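Local coordinates for protein hexokinase (Schistosoma mansoni, PDB 1BDG) that phosphorylates glucose and other hexoses at the 6-hydroxyl with ATP, probably the first step of glycolysis in this parasite, and holds glucose in its cleft, at residues A[32-37]-A[248-253]; A[224-228]-A[385-391]. The contacts are given in a common frame with arbitrary orientation. Numbering follows the deposited sequence.

Contact 1 of 2, residues A[32-37]-A[248-253]. Unlike the reference sequence in segment 32-37: Met33 (reference Thr). With GLC (alpha-D-glucopyranose), chain B.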
ATOM      1  N   ARG A  32      11.435 -15.948   6.453  1.00 19.37           N
ATOM      2  CA  ARG A  32      10.163 -16.320   7.074  1.00 18.90           C
ATOM      3  C   ARG A  32       9.011 -15.957   6.121  1.00 18.90           C
ATOM      4  O   ARG A  32       8.077 -16.736   5.933  1.00 18.67           O
ATOM      5  CB  ARG A  32       9.986 -15.572   8.415  1.00 17.80           C
ATOM      6  CG  ARG A  32      10.740 -16.180   9.579  1.00 16.37           C
ATOM      7  CD  ARG A  32      10.846 -15.245  10.766  1.00 13.46           C
ATOM      8  NE  ARG A  32      11.622 -15.850  11.847  1.00 13.19           N
ATOM      9  CZ  ARG A  32      11.097 -16.380  12.958  1.00 15.91           C
ATOM     10  NH1 ARG A  32       9.781 -16.365  13.160  1.00 13.75           N
ATOM     11  NH2 ARG A  32      11.882 -17.018  13.831  1.00 16.02           N
ATOM     12  N   MET A  33       9.102 -14.780   5.505  1.00 17.99           N
ATOM     13  CA  MET A  33       8.086 -14.316   4.574  1.00 18.36           C
ATOM     14  C   MET A  33       7.906 -15.354   3.462  1.00 17.57           C
ATOM     15  O   MET A  33       6.807 -15.881   3.277  1.00 18.99           O
ATOM     16  CB  MET A  33       8.477 -12.952   3.999  1.00 17.46           C
ATOM     17  CG  MET A  33       7.460 -12.366   3.027  1.00 18.59           C
ATOM     18  SD  MET A  33       7.890 -10.693   2.431  1.00 21.97           S
ATOM     19  CE  MET A  33       7.501  -9.764   3.918  1.00 18.85           C
ATOM     20  N   GLY A  34       8.991 -15.667   2.754  1.00 14.95           N
ATOM     21  CA  GLY A  34       8.934 -16.656   1.695  1.00 13.72           C
ATOM     22  C   GLY A  34       8.341 -17.948   2.206  1.00 16.07           C
ATOM     23  O   GLY A  34       7.571 -18.600   1.513  1.00 17.68           O
ATOM     24  N   GLU A  35       8.674 -18.318   3.435  1.00 18.01           N
ATOM     25  CA  GLU A  35       8.129 -19.534   4.025  1.00 19.34           C
ATOM     26  C   GLU A  35       6.590 -19.438   4.048  1.00 19.06           C
ATOM     27  O   GLU A  35       5.912 -20.425   3.748  1.00 19.94           O
ATOM     28  CB  GLU A  35       8.702 -19.766   5.447  1.00 22.57           C
ATOM     29  CG  GLU A  35      10.220 -20.095   5.524  1.00 27.40           C
ATOM     30  CD  GLU A  35      10.862 -19.840   6.923  1.00 30.97           C
ATOM     31  OE1 GLU A  35      10.218 -20.092   7.971  1.00 33.38           O
ATOM     32  OE2 GLU A  35      12.024 -19.370   6.983  1.00 30.44           O
ATOM     33  N   SER A  36       6.042 -18.253   4.358  1.00 17.21           N
ATOM     34  CA  SER A  36       4.576 -18.048   4.423  1.00 16.10           C
ATOM     35  C   SER A  36       3.866 -18.036   3.090  1.00 16.30           C
ATOM     36  O   SER A  36       2.774 -18.577   2.978  1.00 18.64           O
ATOM     37  CB  SER A  36       4.220 -16.758   5.149  1.00 15.23           C
ATOM     38  OG  SER A  36       4.827 -16.715   6.422  1.00 20.14           O
ATOM     39  N   MET A  37       4.451 -17.386   2.090  1.00 15.89           N
ATOM     40  CA  MET A  37       3.838 -17.326   0.771  1.00 14.67           C
ATOM     41  C   MET A  37       3.635 -18.721   0.173  1.00 17.02           C
ATOM     42  O   MET A  37       2.544 -19.019  -0.339  1.00 16.42           O
ATOM     43  CB  MET A  37       4.665 -16.466  -0.174  1.00 14.22           C
ATOM     44  CG  MET A  37       4.706 -15.005   0.172  1.00 13.53           C
ATOM     45  SD  MET A  37       5.664 -14.088  -1.021  1.00 14.89           S
ATOM     46  CE  MET A  37       5.347 -12.423  -0.544  1.00 11.82           C
ATOM     47  N   THR A 248      -0.556 -11.125  -3.161  1.00 19.59           N
ATOM     48  CA  THR A 248       0.053 -11.612  -1.935  1.00 19.46           C
ATOM     49  C   THR A 248      -0.682 -11.153  -0.704  1.00 19.23           C
ATOM     50  O   THR A 248      -1.018 -11.962   0.148  1.00 19.40           O
ATOM     51  CB  THR A 248       1.520 -11.176  -1.847  1.00 17.78           C
ATOM     52  OG1 THR A 248       1.583  -9.755  -1.688  1.00 19.73           O
ATOM     53  CG2 THR A 248       2.251 -11.572  -3.119  1.00 16.09           C
ATOM     54  N   GLU A 249      -0.928  -9.851  -0.626  1.00 20.73           N
ATOM     55  CA  GLU A 249      -1.625  -9.254   0.505  1.00 19.66           C
ATOM     56  C   GLU A 249      -0.736  -9.508   1.738  1.00 18.99           C
ATOM     57  O   GLU A 249      -1.179 -10.025   2.770  1.00 18.03           O
ATOM     58  CB  GLU A 249      -3.019  -9.871   0.627  1.00 20.35           C
ATOM     59  CG  GLU A 249      -4.050  -9.017   1.357  1.00 23.72           C
ATOM     60  CD  GLU A 249      -4.304  -7.650   0.725  1.00 22.46           C
ATOM     61  OE1 GLU A 249      -4.841  -7.578  -0.400  1.00 20.79           O
ATOM     62  OE2 GLU A 249      -3.997  -6.640   1.385  1.00 23.60           O
ATOM     63  N   TRP A 250       0.530  -9.102   1.588  1.00 18.04           N
ATOM     64  CA  TRP A 250       1.577  -9.255   2.593  1.00 17.21           C
ATOM     65  C   TRP A 250       1.494  -8.311   3.781  1.00 20.76           C
ATOM     66  O   TRP A 250       2.286  -8.412   4.725  1.00 20.62           O
ATOM     67  CB  TRP A 250       2.969  -9.154   1.939  1.00 16.19           C
ATOM     68  CG  TRP A 250       3.440  -7.760   1.503  1.00 13.80           C
ATOM     69  CD1 TRP A 250       2.899  -6.553   1.849  1.00 12.53           C
ATOM     70  CD2 TRP A 250       4.581  -7.460   0.685  1.00 11.43           C
ATOM     71  NE1 TRP A 250       3.628  -5.531   1.307  1.00 11.48           N
ATOM     72  CE2 TRP A 250       4.666  -6.054   0.588  1.00 12.84           C
ATOM     73  CE3 TRP A 250       5.540  -8.243   0.035  1.00 10.82           C
ATOM     74  CZ2 TRP A 250       5.683  -5.408  -0.137  1.00 10.98           C
ATOM     75  CZ3 TRP A 250       6.552  -7.602  -0.684  1.00 10.24           C
ATOM     76  CH2 TRP A 250       6.614  -6.198  -0.763  1.00 10.51           C
ATOM     77  N   GLY A 251       0.592  -7.340   3.713  1.00 19.72           N
ATOM     78  CA  GLY A 251       0.445  -6.435   4.834  1.00 19.26           C
ATOM     79  C   GLY A 251       0.109  -7.273   6.054  1.00 18.37           C
ATOM     80  O   GLY A 251       0.451  -6.926   7.185  1.00 19.71           O
ATOM     81  N   ALA A 252      -0.545  -8.402   5.819  1.00 17.58           N
ATOM     82  CA  ALA A 252      -0.924  -9.293   6.901  1.00 16.50           C
ATOM     83  C   ALA A 252       0.215 -10.110   7.499  1.00 14.90           C
ATOM     84  O   ALA A 252      -0.016 -10.843   8.448  1.00 15.71           O
ATOM     85  CB  ALA A 252      -2.047 -10.205   6.459  1.00 15.70           C
ATOM     86  N   PHE A 253       1.434 -10.002   6.977  1.00 14.73           N
ATOM     87  CA  PHE A 253       2.539 -10.780   7.542  1.00 14.27           C
ATOM     88  C   PHE A 253       2.690 -10.401   9.008  1.00 13.78           C
ATOM     89  O   PHE A 253       2.396  -9.287   9.399  1.00 12.16           O
ATOM     90  CB  PHE A 253       3.858 -10.553   6.782  1.00 14.00           C
ATOM     91  CG  PHE A 253       4.973 -11.512   7.171  1.00 14.92           C
ATOM     92  CD1 PHE A 253       4.744 -12.888   7.249  1.00 14.05           C
ATOM     93  CD2 PHE A 253       6.265 -11.038   7.419  1.00 17.50           C
ATOM     94  CE1 PHE A 253       5.777 -13.787   7.562  1.00 15.47           C
ATOM     95  CE2 PHE A 253       7.324 -11.936   7.740  1.00 18.73           C
ATOM     96  CZ  PHE A 253       7.070 -13.316   7.805  1.00 16.94           C
TER
HETATM   97  C1  GLC B 501      -3.674  -2.461   1.970  1.00 16.07           C
HETATM   98  C2  GLC B 501      -4.737  -3.347   1.320  1.00 14.99           C
HETATM   99  C3  GLC B 501      -4.167  -4.004   0.083  1.00 14.22           C
HETATM  100  C4  GLC B 501      -3.632  -2.939  -0.859  1.00 13.69           C
HETATM  101  C5  GLC B 501      -2.596  -2.107  -0.136  1.00 10.91           C
HETATM  102  C6  GLC B 501      -2.061  -0.979  -0.998  1.00 12.85           C
HETATM  103  O1  GLC B 501      -2.580  -3.257   2.280  1.00 18.87           O
HETATM  104  O2  GLC B 501      -5.166  -4.362   2.225  1.00 13.02           O
HETATM  105  O3  GLC B 501      -5.171  -4.759  -0.579  1.00 14.67           O
HETATM  106  O4  GLC B 501      -3.065  -3.546  -1.995  1.00 13.59           O
HETATM  107  O5  GLC B 501      -3.194  -1.507   1.015  1.00 12.68           O
HETATM  108  O6  GLC B 501      -2.893   0.160  -0.930  1.00 11.31           O

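Contact 2 of 2, residues A[224-228]-A[385-391]. With SO4 (sulfate ion), chain E.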
ATOM      1  N   VAL A 224       2.195  -6.318  -2.586  1.00 14.40           N
ATOM      2  CA  VAL A 224       2.835  -6.636  -3.849  1.00 13.39           C
ATOM      3  C   VAL A 224       2.007  -7.715  -4.541  1.00 16.84           C
ATOM      4  O   VAL A 224       1.250  -8.457  -3.893  1.00 19.48           O
ATOM      5  CB  VAL A 224       4.253  -7.198  -3.646  1.00 13.99           C
ATOM      6  CG1 VAL A 224       4.212  -8.681  -3.362  1.00  9.55           C
ATOM      7  CG2 VAL A 224       5.090  -6.938  -4.855  1.00 13.75           C
ATOM      8  N   ALA A 225       2.158  -7.799  -5.858  1.00 15.87           N
ATOM      9  CA  ALA A 225       1.465  -8.777  -6.664  1.00 14.06           C
ATOM     10  C   ALA A 225       2.525  -9.201  -7.648  1.00 16.26           C
ATOM     11  O   ALA A 225       3.365  -8.385  -8.024  1.00 17.01           O
ATOM     12  CB  ALA A 225       0.317  -8.132  -7.376  1.00 14.56           C
ATOM     13  N   TYR A 226       2.522 -10.465  -8.050  1.00 15.54           N
ATOM     14  CA  TYR A 226       3.528 -10.951  -8.986  1.00 16.49           C
ATOM     15  C   TYR A 226       2.975 -12.063  -9.892  1.00 14.73           C
ATOM     16  O   TYR A 226       1.936 -12.648  -9.591  1.00 15.29           O
ATOM     17  CB  TYR A 226       4.772 -11.420  -8.202  1.00 14.34           C
ATOM     18  CG  TYR A 226       4.580 -12.710  -7.450  1.00 15.53           C
ATOM     19  CD1 TYR A 226       3.938 -12.733  -6.222  1.00 16.18           C
ATOM     20  CD2 TYR A 226       4.983 -13.927  -8.004  1.00 16.21           C
ATOM     21  CE1 TYR A 226       3.690 -13.951  -5.565  1.00 18.58           C
ATOM     22  CE2 TYR A 226       4.747 -15.136  -7.364  1.00 15.16           C
ATOM     23  CZ  TYR A 226       4.097 -15.148  -6.151  1.00 17.45           C
ATOM     24  OH  TYR A 226       3.833 -16.349  -5.531  1.00 17.13           O
ATOM     25  N   ILE A 227       3.630 -12.335 -11.020  1.00 16.58           N
ATOM     26  CA  ILE A 227       3.149 -13.407 -11.895  1.00 17.48           C
ATOM     27  C   ILE A 227       3.656 -14.744 -11.359  1.00 17.06           C
ATOM     28  O   ILE A 227       4.845 -14.885 -11.081  1.00 15.70           O
ATOM     29  CB  ILE A 227       3.575 -13.239 -13.371  1.00 14.80           C
ATOM     30  CG1 ILE A 227       3.254 -11.827 -13.875  1.00 14.37           C
ATOM     31  CG2 ILE A 227       2.753 -14.195 -14.236  1.00 14.65           C
ATOM     32  CD1 ILE A 227       3.758 -11.533 -15.283  1.00  9.97           C
ATOM     33  N   GLU A 228       2.753 -15.713 -11.221  1.00 16.68           N
ATOM     34  CA  GLU A 228       3.088 -17.033 -10.688  1.00 17.35           C
ATOM     35  C   GLU A 228       2.671 -18.190 -11.586  1.00 17.18           C
ATOM     36  O   GLU A 228       1.893 -18.038 -12.514  1.00 20.28           O
ATOM     37  CB  GLU A 228       2.437 -17.201  -9.301  1.00 16.98           C
ATOM     38  CG  GLU A 228       2.435 -18.617  -8.697  1.00 16.43           C
ATOM     39  CD  GLU A 228       3.775 -19.043  -8.156  1.00 18.59           C
ATOM     40  OE1 GLU A 228       4.178 -18.472  -7.130  1.00 19.93           O
ATOM     41  OE2 GLU A 228       4.422 -19.945  -8.739  1.00 17.88           O
ATOM     42  N   ILE A 385      10.240 -11.714  -3.280  1.00 18.40           N
ATOM     43  CA  ILE A 385       9.454 -11.920  -4.495  1.00 17.54           C
ATOM     44  C   ILE A 385      10.388 -12.397  -5.599  1.00 17.57           C
ATOM     45  O   ILE A 385      10.116 -13.381  -6.281  1.00 18.59           O
ATOM     46  CB  ILE A 385       8.745 -10.615  -4.919  1.00 16.49           C
ATOM     47  CG1 ILE A 385       7.546 -10.341  -4.007  1.00 17.13           C
ATOM     48  CG2 ILE A 385       8.318 -10.682  -6.352  1.00 17.57           C
ATOM     49  CD1 ILE A 385       6.522 -11.448  -3.983  1.00 15.72           C
ATOM     50  N   LEU A 386      11.510 -11.709  -5.745  1.00 18.19           N
ATOM     51  CA  LEU A 386      12.517 -12.055  -6.745  1.00 17.65           C
ATOM     52  C   LEU A 386      13.027 -13.483  -6.522  1.00 16.20           C
ATOM     53  O   LEU A 386      13.464 -14.146  -7.464  1.00 15.84           O
ATOM     54  CB  LEU A 386      13.696 -11.071  -6.686  1.00 15.01           C
ATOM     55  CG  LEU A 386      13.384  -9.609  -6.971  1.00 11.52           C
ATOM     56  CD1 LEU A 386      14.678  -8.867  -7.155  1.00 12.36           C
ATOM     57  CD2 LEU A 386      12.537  -9.482  -8.209  1.00 10.73           C
ATOM     58  N   ARG A 387      13.012 -13.926  -5.270  1.00 16.05           N
ATOM     59  CA  ARG A 387      13.449 -15.273  -4.933  1.00 16.91           C
ATOM     60  C   ARG A 387      12.383 -16.304  -5.277  1.00 16.09           C
ATOM     61  O   ARG A 387      12.664 -17.491  -5.355  1.00 15.24           O
ATOM     62  CB  ARG A 387      13.801 -15.374  -3.454  1.00 17.72           C
ATOM     63  CG  ARG A 387      15.069 -14.648  -3.103  1.00 19.27           C
ATOM     64  CD  ARG A 387      15.737 -15.240  -1.882  1.00 19.99           C
ATOM     65  NE  ARG A 387      16.717 -14.313  -1.324  1.00 20.10           N
ATOM     66  CZ  ARG A 387      16.809 -14.009  -0.031  1.00 20.89           C
ATOM     67  NH1 ARG A 387      15.987 -14.559   0.860  1.00 17.73           N
ATOM     68  NH2 ARG A 387      17.741 -13.158   0.372  1.00 20.30           N
ATOM     69  N   ARG A 388      11.161 -15.829  -5.474  1.00 16.31           N
ATOM     70  CA  ARG A 388      10.035 -16.674  -5.822  1.00 17.95           C
ATOM     71  C   ARG A 388       9.880 -16.649  -7.333  1.00 17.73           C
ATOM     72  O   ARG A 388      10.045 -17.673  -7.987  1.00 20.13           O
ATOM     73  CB  ARG A 388       8.775 -16.172  -5.119  1.00 17.93           C
ATOM     74  CG  ARG A 388       7.505 -16.845  -5.537  1.00 17.71           C
ATOM     75  CD  ARG A 388       6.511 -16.864  -4.386  1.00 17.32           C
ATOM     76  NE  ARG A 388       6.693 -18.028  -3.510  1.00 18.79           N
ATOM     77  CZ  ARG A 388       6.459 -19.300  -3.853  1.00 15.41           C
ATOM     78  NH1 ARG A 388       6.030 -19.623  -5.060  1.00 16.08           N
ATOM     79  NH2 ARG A 388       6.644 -20.255  -2.970  1.00 17.93           N
ATOM     80  N   ILE A 389       9.587 -15.483  -7.896  1.00 17.22           N
ATOM     81  CA  ILE A 389       9.460 -15.354  -9.346  1.00 18.01           C
ATOM     82  C   ILE A 389      10.623 -16.102 -10.029  1.00 19.60           C
ATOM     83  O   ILE A 389      10.409 -16.884 -10.955  1.00 20.04           O
ATOM     84  CB  ILE A 389       9.427 -13.856  -9.760  1.00 17.45           C
ATOM     85  CG1 ILE A 389       8.035 -13.282  -9.504  1.00 18.87           C
ATOM     86  CG2 ILE A 389       9.822 -13.669 -11.195  1.00 18.89           C
ATOM     87  CD1 ILE A 389       7.670 -12.147 -10.406  1.00 19.64           C
ATOM     88  N   ASN A 390      11.837 -15.891  -9.527  1.00 20.36           N
ATOM     89  CA  ASN A 390      13.037 -16.555 -10.029  1.00 22.32           C
ATOM     90  C   ASN A 390      13.518 -16.152 -11.446  1.00 24.09           C
ATOM     91  O   ASN A 390      14.614 -16.555 -11.865  1.00 25.79           O
ATOM     92  CB  ASN A 390      12.889 -18.092  -9.902  1.00 21.65           C
ATOM     93  N   ARG A 391      12.727 -15.355 -12.162  1.00 21.55           N
ATOM     94  CA  ARG A 391      13.102 -14.908 -13.494  1.00 20.50           C
ATOM     95  C   ARG A 391      14.434 -14.188 -13.368  1.00 20.76           C
ATOM     96  O   ARG A 391      14.688 -13.533 -12.361  1.00 23.51           O
ATOM     97  CB  ARG A 391      12.055 -13.937 -14.043  1.00 20.61           C
ATOM     98  CG  ARG A 391      10.742 -14.590 -14.384  1.00 21.32           C
ATOM     99  CD  ARG A 391       9.709 -13.632 -14.994  1.00 20.99           C
ATOM    100  NE  ARG A 391       8.562 -14.425 -15.439  1.00 26.06           N
ATOM    101  CZ  ARG A 391       7.479 -13.954 -16.054  1.00 27.39           C
ATOM    102  NH1 ARG A 391       7.357 -12.660 -16.320  1.00 26.85           N
ATOM    103  NH2 ARG A 391       6.508 -14.793 -16.405  1.00 28.48           N
TER
HETATM  104  S   SO4 E 504       7.237 -22.912  -3.811  1.00 38.87           S
HETATM  105  O1  SO4 E 504       8.088 -22.460  -2.740  1.00 40.23           O
HETATM  106  O2  SO4 E 504       7.228 -21.929  -4.855  1.00 37.97           O
HETATM  107  O3  SO4 E 504       7.750 -24.159  -4.322  1.00 37.13           O
HETATM  108  O4  SO4 E 504       5.894 -23.096  -3.328  1.00 36.46           O
HETATM  109  O   HOH W   1       6.930 -19.036  -8.751  1.00 24.14           O

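Contact 1 of 2, residues A[32-37]-A[248-253]
This is a buried, apolar helix-to-loop contact: residues 32-37 of helix 23-41 pack against residues 248-253, the loop that leaves strand 243-247 and carries the glucose-binding Glu249. The two segments bury 323 Å² and meet through side chains, with no hydrogen bond between them. Phe253 contributes most, 101 Å². Met33 CB lies over one face of its ring, Met33 CE approaches Phe253 CD2 at 3.9 Å, and the ring also reaches the helix backbone, with Met33 N 3.4 Å from Phe253 CZ. At the ring edge, Ser36 OG sits 3.3 Å from Phe253 CE1; that hydroxyl is turned back on its own helix, donating to Arg32 O at 3.3 Å. Three residues earlier in the loop, Trp250 is met by both Met33 and Met37. Met33 SD lies 5.1 Å from the centroid of the six-membered ring and 51° off its normal, an oblique Met-aromatic contact, while Met37 CE meets the ring edge at Trp250 CE3, 4.2 Å away. Met33 differs from the reference sequence, which has Thr. Two polar groups are tied to strand 222-229, Trp250 NE1 to the Thr222 hydroxyl and Thr248 OG1 to the Val224 carbonyl. Between them, Glu249 adopts positive phi (63°), its side chain no nearer than 8.8 Å to the helix segment: Glu249 OE1 accepts from glucose O3 at 2.8 Å and Glu249 OE2 from O2 at 2.7 Å. The arrangement belongs to the hexokinase sugar site, where a loop carboxylate just before a short 3-10 segment grips adjacent hydroxyls while its flanking residues pack against a helix.

Contact 2 of 2, residues A[224-228]-A[385-391]
A carboxylate and a guanidinium meet at the end of an otherwise apolar strand-helix interface: Glu228 OE1 lies 3.0 Å from Arg388 NH1 in a salt bridge whose hydrogen bond is weak, with an N-H...acceptor angle of 133°. The same oxygen accepts from Tyr226 OH at 2.7 Å, so one carboxylate oxygen joins the strand's tyrosine to the helix's arginine. Water 1 donates to Glu228 OE2 at 2.7 Å and weakly to Arg388 O at 3.5 Å, adding a second, solvent-mediated link. Arg388 also abuts a sulfate, probably from the crystallisation liquor, which Lys232 binds too.

Away from this polar end the packing is aliphatic and aromatic. Ile385 CD1 touches Val224 CG1 and Tyr226 CD1, each at 3.7 Å, and Ile389 CG1 lies 3.5 Å from Tyr226 CD2, so the tyrosine ring bears on isoleucines one helical turn apart. Asn390, with phi 69°, ends the helical run, after which Arg391 extends along Ile227, with Arg391 NH1 3.9 Å from Ile227 CD1, to a salt bridge with Glu243.

The local axes of strand 224-228 and helix 385-389 run nearly parallel, at 15° and 9.4 Å. Helix 357-389 thus packs on the sheet of the large subdomain, touching strands 222-229 and 212-218, while helix 23-41 borders it through Met37, Arg38 and Leu41.

How the contacts relate
The two contacts are neighbours, their centres 12 Å apart, and both include residues that follow or belong to the same sheet of the large subdomain. They touch directly: Thr248 OG1 probably hydrogen-bonds Val224 O at 2.6 Å, Trp250 CE3 packs on Val224 CG1 at 3.7 Å, and Met37 CE meets Ile385 CD1 at 3.8 Å. Helices 23-41 and 357-389 are therefore joined to each other as well as to the sheet and its sugar-binding loop. Contact 1 is the more buried and uses sulfur, aromatic and methyl groups, beside glucose; contact 2 is partly buried and grades from isoleucine packing to charge, water and sulfate.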